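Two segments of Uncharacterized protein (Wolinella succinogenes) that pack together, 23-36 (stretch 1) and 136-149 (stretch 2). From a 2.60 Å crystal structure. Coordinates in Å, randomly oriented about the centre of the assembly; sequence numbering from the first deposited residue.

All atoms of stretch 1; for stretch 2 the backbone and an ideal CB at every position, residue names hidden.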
# COMPACT_ATOMS: atom_id res chain seq x y z
N ALA A 23 3.57 1.16 -8.44
CA ALA A 23 4.88 1.75 -8.63
C ALA A 23 5.71 1.67 -7.32
O ALA A 23 6.85 1.20 -7.30
CB ALA A 23 4.74 3.16 -9.11
N LEU A 24 5.11 2.11 -6.22
CA LEU A 24 5.78 2.06 -4.93
C LEU A 24 6.26 0.65 -4.62
O LEU A 24 7.33 0.48 -4.06
CB LEU A 24 4.84 2.54 -3.83
CG LEU A 24 5.35 2.38 -2.41
CD1 LEU A 24 6.50 3.34 -2.14
CD2 LEU A 24 4.23 2.60 -1.43
N GLY A 25 5.46 -0.33 -4.99
CA GLY A 25 5.75 -1.72 -4.68
C GLY A 25 7.04 -2.13 -5.33
O GLY A 25 7.86 -2.80 -4.74
N ARG A 26 7.23 -1.69 -6.57
CA ARG A 26 8.44 -2.00 -7.29
C ARG A 26 9.66 -1.36 -6.67
O ARG A 26 10.76 -1.88 -6.78
CB ARG A 26 8.31 -1.55 -8.74
CG ARG A 26 7.29 -2.33 -9.50
CD ARG A 26 7.26 -1.96 -10.97
NE ARG A 26 6.40 -2.88 -11.71
CZ ARG A 26 5.16 -2.59 -12.10
NH1 ARG A 26 4.63 -1.40 -11.85
NH2 ARG A 26 4.45 -3.50 -12.77
N LEU A 27 9.47 -0.21 -6.03
CA LEU A 27 10.59 0.50 -5.41
C LEU A 27 11.07 -0.24 -4.18
O LEU A 27 12.27 -0.43 -3.99
CB LEU A 27 10.22 1.94 -5.06
CG LEU A 27 9.83 2.84 -6.24
CD1 LEU A 27 9.39 4.23 -5.76
CD2 LEU A 27 10.97 2.93 -7.23
N VAL A 28 10.12 -0.67 -3.35
CA VAL A 28 10.44 -1.39 -2.12
C VAL A 28 11.11 -2.71 -2.48
O VAL A 28 12.03 -3.17 -1.81
CB VAL A 28 9.16 -1.63 -1.26
CG1 VAL A 28 9.43 -2.62 -0.12
CG2 VAL A 28 8.64 -0.32 -0.71
N GLU A 29 10.64 -3.29 -3.57
CA GLU A 29 11.13 -4.55 -4.07
C GLU A 29 12.61 -4.45 -4.39
O GLU A 29 13.39 -5.33 -4.04
CB GLU A 29 10.36 -4.92 -5.33
CG GLU A 29 9.84 -6.32 -5.33
CD GLU A 29 9.31 -6.71 -6.67
OE1 GLU A 29 9.29 -5.84 -7.58
OE2 GLU A 29 8.93 -7.89 -6.82
N GLU A 30 12.98 -3.36 -5.07
CA GLU A 30 14.37 -3.05 -5.41
C GLU A 30 15.18 -2.68 -4.19
O GLU A 30 16.18 -3.30 -3.89
CB GLU A 30 14.44 -1.88 -6.39
CG GLU A 30 14.13 -2.25 -7.81
CD GLU A 30 13.61 -1.07 -8.62
OE1 GLU A 30 13.92 0.09 -8.24
OE2 GLU A 30 12.89 -1.29 -9.63
N GLN A 31 14.75 -1.64 -3.49
CA GLN A 31 15.57 -1.07 -2.42
C GLN A 31 15.52 -1.82 -1.09
O GLN A 31 16.41 -1.67 -0.26
CB GLN A 31 15.18 0.37 -2.20
CG GLN A 31 15.20 1.20 -3.46
CD GLN A 31 15.16 2.67 -3.16
OE1 GLN A 31 15.32 3.08 -2.00
NE2 GLN A 31 14.96 3.49 -4.19
N MSE A 32 14.48 -2.63 -0.89
CA MSE A 32 14.17 -3.13 0.45
C MSE A 32 13.87 -4.61 0.51
O MSE A 32 12.75 -5.00 0.85
CB MSE A 32 13.01 -2.33 1.02
CG MSE A 32 13.25 -0.83 0.87
SE MSE A 32 12.24 0.30 2.09
CE MSE A 32 13.04 -0.22 3.79
N PRO A 33 14.88 -5.43 0.23
CA PRO A 33 14.81 -6.90 0.13
C PRO A 33 14.24 -7.59 1.38
O PRO A 33 13.68 -8.67 1.25
CB PRO A 33 16.28 -7.29 -0.05
CG PRO A 33 16.93 -6.07 -0.64
CD PRO A 33 16.25 -4.93 0.04
N GLU A 34 14.38 -6.99 2.55
CA GLU A 34 13.80 -7.57 3.76
C GLU A 34 12.27 -7.48 3.79
O GLU A 34 11.61 -8.15 4.60
CB GLU A 34 14.38 -6.89 5.00
CG GLU A 34 15.79 -7.31 5.31
CD GLU A 34 16.23 -6.83 6.67
OE1 GLU A 34 15.37 -6.31 7.42
OE2 GLU A 34 17.44 -6.97 6.99
N TRP A 35 11.73 -6.65 2.90
CA TRP A 35 10.29 -6.55 2.69
C TRP A 35 9.88 -7.50 1.58
O TRP A 35 10.49 -7.51 0.50
CB TRP A 35 9.91 -5.12 2.30
CG TRP A 35 9.94 -4.17 3.43
CD1 TRP A 35 11.04 -3.63 4.02
CD2 TRP A 35 8.81 -3.65 4.13
NE1 TRP A 35 10.67 -2.80 5.05
CE2 TRP A 35 9.30 -2.80 5.14
CE3 TRP A 35 7.43 -3.83 4.01
CZ2 TRP A 35 8.46 -2.12 6.01
CZ3 TRP A 35 6.61 -3.16 4.88
CH2 TRP A 35 7.12 -2.32 5.87
N SER A 36 8.87 -8.32 1.84
CA SER A 36 8.26 -9.04 0.74
C SER A 36 7.03 -8.26 0.26
O SER A 36 6.16 -7.91 1.06
CB SER A 36 7.94 -10.48 1.12
OG SER A 36 6.89 -10.54 2.05
N UNK A 136 8.13 9.77 -2.54
CA UNK A 136 7.84 10.28 -1.20
C UNK A 136 7.28 9.18 -0.30
O UNK A 136 7.62 9.10 0.89
CB UNK A 136 6.85 11.45 -1.28
N UNK A 137 6.45 8.32 -0.88
CA UNK A 137 5.88 7.15 -0.19
C UNK A 137 6.94 6.08 0.16
O UNK A 137 6.87 5.44 1.20
CB UNK A 137 4.79 6.52 -1.06
N UNK A 138 7.91 5.90 -0.74
CA UNK A 138 9.05 5.05 -0.47
C UNK A 138 9.74 5.59 0.78
O UNK A 138 10.11 4.85 1.68
CB UNK A 138 10.01 5.00 -1.66
N UNK A 139 9.88 6.91 0.82
CA UNK A 139 10.49 7.58 1.95
C UNK A 139 9.89 7.09 3.25
O UNK A 139 10.61 6.67 4.16
CB UNK A 139 10.33 9.10 1.83
N UNK A 140 8.56 7.11 3.32
CA UNK A 140 7.86 6.77 4.56
C UNK A 140 7.95 5.29 4.93
O UNK A 140 7.90 4.94 6.11
CB UNK A 140 6.39 7.17 4.44
N UNK A 141 8.10 4.43 3.93
CA UNK A 141 8.25 2.99 4.20
C UNK A 141 9.59 2.79 4.84
O UNK A 141 9.74 1.99 5.76
CB UNK A 141 8.12 2.15 2.93
N UNK A 142 10.57 3.53 4.34
CA UNK A 142 11.91 3.51 4.88
C UNK A 142 11.92 4.05 6.31
O UNK A 142 12.65 3.54 7.16
CB UNK A 142 12.85 4.32 3.99
N UNK A 143 11.10 5.07 6.59
CA UNK A 143 11.01 5.63 7.94
C UNK A 143 10.39 4.61 8.88
O UNK A 143 10.85 4.42 10.01
CB UNK A 143 10.19 6.92 7.94
N UNK A 144 9.35 3.92 8.39
CA UNK A 144 8.67 2.90 9.18
C UNK A 144 9.60 1.74 9.48
O UNK A 144 9.60 1.18 10.57
CB UNK A 144 7.42 2.40 8.45
N UNK A 145 10.40 1.39 8.48
CA UNK A 145 11.38 0.32 8.58
C UNK A 145 12.37 0.57 9.71
O UNK A 145 12.66 -0.33 10.51
CB UNK A 145 12.13 0.16 7.25
N UNK A 146 12.87 1.80 9.77
CA UNK A 146 13.76 2.25 10.82
C UNK A 146 13.11 2.21 12.18
O UNK A 146 13.71 1.75 13.15
CB UNK A 146 14.25 3.67 10.52
N UNK A 147 11.88 2.68 12.26
CA UNK A 147 11.18 2.60 13.53
C UNK A 147 11.09 1.16 14.02
O UNK A 147 11.29 0.89 15.20
CB UNK A 147 9.78 3.20 13.40
N UNK A 148 10.78 0.23 13.11
CA UNK A 148 10.63 -1.18 13.46
C UNK A 148 11.90 -1.84 14.01
O UNK A 148 11.85 -2.98 14.46
CB UNK A 148 10.16 -1.95 12.23
N UNK A 149 13.02 -1.12 13.99
CA UNK A 149 14.26 -1.59 14.62
C UNK A 149 14.63 -0.80 15.89
O UNK A 149 14.05 0.26 16.21
CB UNK A 149 15.41 -1.50 13.61

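Two helices, 23-31 and 136-147, cross at 47° with their axes 9.6 Å apart at the closest, and the chain beyond the first helix, through Met32 to Trp35, carries the contact along the second.

Position 136 points its CA-to-CB bond away from stretch 1, so the contact sets no rule; the residue is Val136. Position 137 points toward stretch 1, and its ideal CB already lies 3.8 Å from Leu24 CD1. With so little space in that direction, a small apolar residue is the easy fit, and Ala137 occupies it.

At 138 the bond runs sideways, past Leu24 CD1 at 3.9 Å and Leu27 CD1 at 4.2 Å from the ideal CB. The first helix offers an apolar hollow walled by Leu24, Leu27, Val28 and Gln31. Leucine, isoleucine or methionine could enter it. Leu138, with chi1 t and chi2 p, is the knob in this hole: its CD2 reaches 3.6 Å from Leu27 CB and its CD1 3.8 Å from Val28 CG2.

Position 139 points away, and its ideal CB would come 2.9 Å from the carbonyl O of residue 136, which favours glycine; Gly139 is found. Position 140 is out of reach, so a polar residue would do. Arg140 forms a salt bridge within its own helix, NE to OE1 of residue 143 at 3.3 Å.

Position 141 points toward stretch 1, with Val28 CG2 4.4 Å, Met32 SE 4.6 Å and Trp35 CZ2 5.3 Å from the ideal CB. Such surroundings ask for an aliphatic side chain, valine, isoleucine or leucine. In Ile141, CG2 lies over a face of the Trp35 ring as a CH-pi contact, 4.2 Å from the six-membered ring centroid, and also packs 3.7 Å from Met32 SE.

The bond at 142 points away, yet Gln31 OE1 offers an acceptor to a long donor that can turn back; lysine or arginine would suit. Lys142 does so: NZ donates to Gln31 OE1 at 2.6 Å, while its CG lies 3.6 Å from Met32 SE.

Position 143 points away and suits a polar residue; Glu143 is the partner of Arg140. Position 144 points toward the indole, its ideal CB 5.2 Å from Trp35 CZ2, so a medium or large aliphatic could reach the ring. Leu144 brings CD2 within 3.9 Å of Trp35 CH2, at the ring edge.

At 145 the ideal CB sits 4.0 Å from Trp35 NE1, a donor that calls for a short acceptor: aspartate or asparagine. Asp145 OD1 accepts a weak hydrogen bond from Trp35 NE1 at 3.3 Å.

Position 146 points away and has room for a CB, so Gly146 is not forced by sterics here. Position 147 is out of reach and holds Met147, a selenomethionine. Position 148 points toward stretch 1 without a close partner; Leu148 contributes little. At 149, also toward, Glu34 invites a long basic chain. Lys149 NZ stops 4.2 Å from Glu34 OE1, opposite charges near each other but beyond a salt bridge.

Stretch 2, residues 136-149: VALGRIKELDGMLK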
# COMPACT_ATOMS: atom_id res chain seq x y z
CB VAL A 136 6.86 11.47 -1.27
CG1 VAL A 136 6.28 11.79 0.09
CG2 VAL A 136 7.53 12.69 -1.88
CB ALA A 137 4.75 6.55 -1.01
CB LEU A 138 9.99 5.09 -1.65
CG LEU A 138 11.22 4.19 -1.61
CD1 LEU A 138 10.85 2.74 -1.35
CD2 LEU A 138 11.94 4.34 -2.92
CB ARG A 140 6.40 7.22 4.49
CG ARG A 140 6.23 8.59 3.85
CD ARG A 140 6.83 9.70 4.71
NE ARG A 140 6.11 9.82 5.98
CZ ARG A 140 4.92 10.42 6.11
NH1 ARG A 140 4.32 10.97 5.06
NH2 ARG A 140 4.34 10.47 7.31
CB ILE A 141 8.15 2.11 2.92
CG1 ILE A 141 6.70 1.98 2.48
CG2 ILE A 141 8.68 0.71 3.18
CD1 ILE A 141 5.85 1.27 3.51
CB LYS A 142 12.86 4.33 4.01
CG LYS A 142 13.15 3.71 2.66
CD LYS A 142 13.94 4.69 1.81
CE LYS A 142 14.72 3.99 0.71
NZ LYS A 142 15.32 4.98 -0.26
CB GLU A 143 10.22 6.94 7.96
CG GLU A 143 10.84 8.05 7.10
CD GLU A 143 9.87 9.19 6.77
OE1 GLU A 143 8.96 9.47 7.59
OE2 GLU A 143 10.03 9.80 5.68
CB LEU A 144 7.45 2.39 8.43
CG LEU A 144 6.88 1.14 9.09
CD1 LEU A 144 6.34 1.48 10.48
CD2 LEU A 144 5.81 0.51 8.20
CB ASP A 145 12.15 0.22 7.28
CG ASP A 145 12.85 -1.09 7.15
OD1 ASP A 145 12.42 -2.07 7.79
OD2 ASP A 145 13.83 -1.15 6.39
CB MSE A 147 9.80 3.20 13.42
CG MSE A 147 9.03 3.11 14.70
SE MSE A 147 7.12 3.25 14.38
CE MSE A 147 6.67 1.32 14.45
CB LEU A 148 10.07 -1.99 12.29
CG LEU A 148 8.59 -1.74 11.97
CD1 LEU A 148 8.27 -2.22 10.57
CD2 LEU A 148 7.67 -2.38 12.99
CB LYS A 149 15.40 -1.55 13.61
CG LYS A 149 15.15 -2.39 12.37
CD LYS A 149 15.93 -1.89 11.15
CE LYS A 149 15.82 -2.91 10.02
NZ LYS A 149 16.59 -2.55 8.79
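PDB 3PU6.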